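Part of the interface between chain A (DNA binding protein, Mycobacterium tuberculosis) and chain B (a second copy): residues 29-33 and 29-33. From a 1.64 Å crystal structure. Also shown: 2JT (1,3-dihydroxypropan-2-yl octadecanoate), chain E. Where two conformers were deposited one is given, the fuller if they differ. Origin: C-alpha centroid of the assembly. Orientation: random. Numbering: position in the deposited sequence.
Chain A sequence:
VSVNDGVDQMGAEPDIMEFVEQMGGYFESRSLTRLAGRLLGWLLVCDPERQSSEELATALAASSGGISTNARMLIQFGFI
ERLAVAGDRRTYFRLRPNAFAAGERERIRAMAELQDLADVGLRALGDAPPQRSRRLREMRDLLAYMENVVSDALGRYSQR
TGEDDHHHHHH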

# COMPACT_ATOMS: atom_id res chain seq x y z
N SER A 29 5.19 -12.14 4.43
CA SER A 29 4.94 -10.71 4.53
C SER A 29 3.45 -10.41 4.67
O SER A 29 3.07 -9.40 5.27
N ARG A 30 2.62 -11.28 4.11
CA ARG A 30 1.17 -11.13 4.23
C ARG A 30 0.62 -12.00 5.36
O ARG A 30 -0.55 -12.39 5.33
N SER A 31 1.47 -12.30 6.33
CA SER A 31 1.06 -13.02 7.53
C SER A 31 0.61 -14.46 7.32
O SER A 31 -0.10 -15.03 8.15
N LEU A 32 1.05 -15.06 6.21
CA LEU A 32 0.83 -16.48 5.98
C LEU A 32 2.15 -17.21 6.25
O LEU A 32 3.16 -16.57 6.56
N THR A 33 2.16 -18.54 6.15
CA THR A 33 3.39 -19.27 6.46
C THR A 33 4.38 -19.24 5.31
O THR A 33 4.00 -19.27 4.14
N SER B 29 -9.94 -19.26 9.82
CA SER B 29 -10.24 -20.32 8.87
C SER B 29 -9.36 -20.19 7.63
O SER B 29 -9.25 -21.13 6.83
N ARG B 30 -8.73 -19.03 7.50
CA ARG B 30 -7.86 -18.73 6.37
C ARG B 30 -6.41 -18.55 6.79
O ARG B 30 -5.64 -17.85 6.13
N SER B 31 -6.06 -19.20 7.90
CA SER B 31 -4.69 -19.23 8.39
C SER B 31 -4.19 -17.87 8.86
O SER B 31 -2.99 -17.68 9.04
N LEU B 32 -5.10 -16.92 9.06
CA LEU B 32 -4.74 -15.67 9.71
C LEU B 32 -5.10 -15.79 11.20
O LEU B 32 -5.74 -16.75 11.60
N THR B 33 -4.68 -14.83 12.01
CA THR B 33 -4.94 -14.91 13.44
C THR B 33 -6.39 -14.55 13.78
O THR B 33 -6.98 -13.64 13.18

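The most unusual feature of this contact is that two mostly polar stretches meet without a single hydrogen bond between them. Of the five residues in each copy, four are serine, arginine or threonine, yet the side chains that bring the stretches together are the two leucines. The general principle is that a short polar stretch can find partners elsewhere for many of its polar groups and offer a lone apolar group to the second copy.

The backbone sets up the arrangement. In each chain residue 31 adopts positive phi (65° in chain A, 66° in chain B), a conformation that turns the chain sharply, and the register is reciprocal: the CA of Ser A31 lies 6.7 Å from the CA of Leu B32, and the CA of Leu A32 lies 6.6 Å from the CA of Ser B31. Both serines direct CA-to-CB toward the other stretch, with chi1 in the m well, but they contribute carbon contact rather than polar pairing. Ser A31 CB sits 4.1 Å from Leu B32 CD2, and Ser B31 CB lies 4.2 Å from Leu A32 CD2.

Leu A32 and Leu B32 leave their backbones sideways, yet their ends come nearer to the opposing chain. Both take the same rotamer, chi1 m and chi2 t, which carries the CD2 methyls together at 3.9 Å (Leu A32 CD2 to Leu B32 CD2), a normal van der Waals separation. Each methyl also rests against the partner's main chain: Leu A32 CD2 is 3.8 Å from Arg B30 O, while Leu B32 CD2 is 3.7 Å from Ser A31 O and 4.0 Å from Arg A30 O. These two residues account for more than half of the 157 Å² buried between the stretches.

The arginines diverge from this near symmetry. Both begin with chi1 m, but Arg B30 continues t, t and its end leads away from chain A, whereas Arg A30 departs from the wells at chi2 and chi3. Each meets a different part of the bound 1,3-dihydroxypropan-2-yl octadecanoate. Arg A30 NH2 approaches C07 of the glycerol portion at 3.3 Å, obliquely to the guanidinium, while the acyl chain runs past the edge of the Arg B30 guanidinium. Arg B30 CD lies 3.8 Å from C13 of the lipid, which therefore touches a residue from each copy.

The flanking residues look elsewhere. Thr A33 and Thr B33, both with chi1 p, each cap a backbone N just past the stretch, and the hydroxyls of Ser A29 and Ser B29 are hydrogen-bonded elsewhere in the structure.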

# COMPACT_ATOMS: atom_id res chain seq x y z
CB SER A 29 5.51 -9.98 3.31
OG SER A 29 6.93 -10.00 3.32
CB ARG A 30 0.48 -11.48 2.91
CG ARG A 30 0.81 -10.54 1.77
CD ARG A 30 -0.36 -10.41 0.81
NE ARG A 30 -1.07 -9.14 0.98
CZ ARG A 30 -2.29 -8.89 0.51
NH1 ARG A 30 -2.96 -9.81 -0.16
NH2 ARG A 30 -2.84 -7.70 0.72
CB SER A 31 -0.03 -12.23 8.26
OG SER A 31 0.45 -10.93 8.55
CB LEU A 32 0.34 -16.71 4.55
CG LEU A 32 -1.01 -16.07 4.25
CD1 LEU A 32 -1.33 -16.12 2.76
CD2 LEU A 32 -2.11 -16.74 5.07
CB THR A 33 3.13 -20.75 6.79
OG1 THR A 33 2.58 -21.40 5.64
CG2 THR A 33 2.18 -20.89 7.97
CB SER B 29 -11.73 -20.31 8.49
OG SER B 29 -12.03 -19.22 7.63
CB ARG B 30 -8.37 -17.48 5.68
CG ARG B 30 -9.69 -17.75 5.04
CD ARG B 30 -10.36 -16.53 4.49
NE ARG B 30 -11.54 -16.94 3.75
CZ ARG B 30 -12.67 -17.36 4.31
NH1 ARG B 30 -12.80 -17.39 5.64
NH2 ARG B 30 -13.68 -17.74 3.55
CB SER B 31 -3.74 -19.81 7.34
OG SER B 31 -4.24 -21.04 6.84
CB LEU B 32 -5.46 -14.49 9.05
CG LEU B 32 -5.10 -14.25 7.58
CD1 LEU B 32 -5.89 -13.07 7.03
CD2 LEU B 32 -3.60 -14.03 7.41
CB THR B 33 -4.02 -13.99 14.26
OG1 THR B 33 -4.33 -12.63 13.97
CG2 THR B 33 -2.56 -14.27 13.96
C10 2JT E . -8.85 -10.27 4.42
C13 2JT E . -7.75 -14.00 3.38
C15 2JT E . -9.19 -14.79 1.50
C17 2JT E . -9.19 -17.02 0.44
C20 2JT E . -12.18 -19.30 1.21
C21 2JT E . -13.01 -19.61 0.03
C22 2JT E . -14.51 -19.45 0.35
C24 2JT E . -16.27 -19.99 1.98
O01 2JT E . -7.09 -10.50 1.84
C02 2JT E . -7.84 -9.61 2.12
O03 2JT E . -7.18 -8.45 2.35
C04 2JT E . -7.34 -7.32 1.82
C05 2JT E . -7.92 -7.44 0.44
O06 2JT E . -9.14 -6.82 0.38
C07 2JT E . -5.80 -6.95 1.91
O08 2JT E . -5.62 -5.86 1.42
C09 2JT E . -9.17 -9.73 2.96
C11 2JT E . -8.92 -11.80 4.50
C12 2JT E . -7.97 -12.47 3.40
C14 2JT E . -7.76 -14.55 1.97
C16 2JT E . -9.29 -15.56 0.27
C18 2JT E . -10.25 -17.58 1.25
C19 2JT E . -10.70 -19.01 0.86
C23 2JT E . -15.09 -20.45 1.25
C25 2JT E . -16.45 -20.99 3.11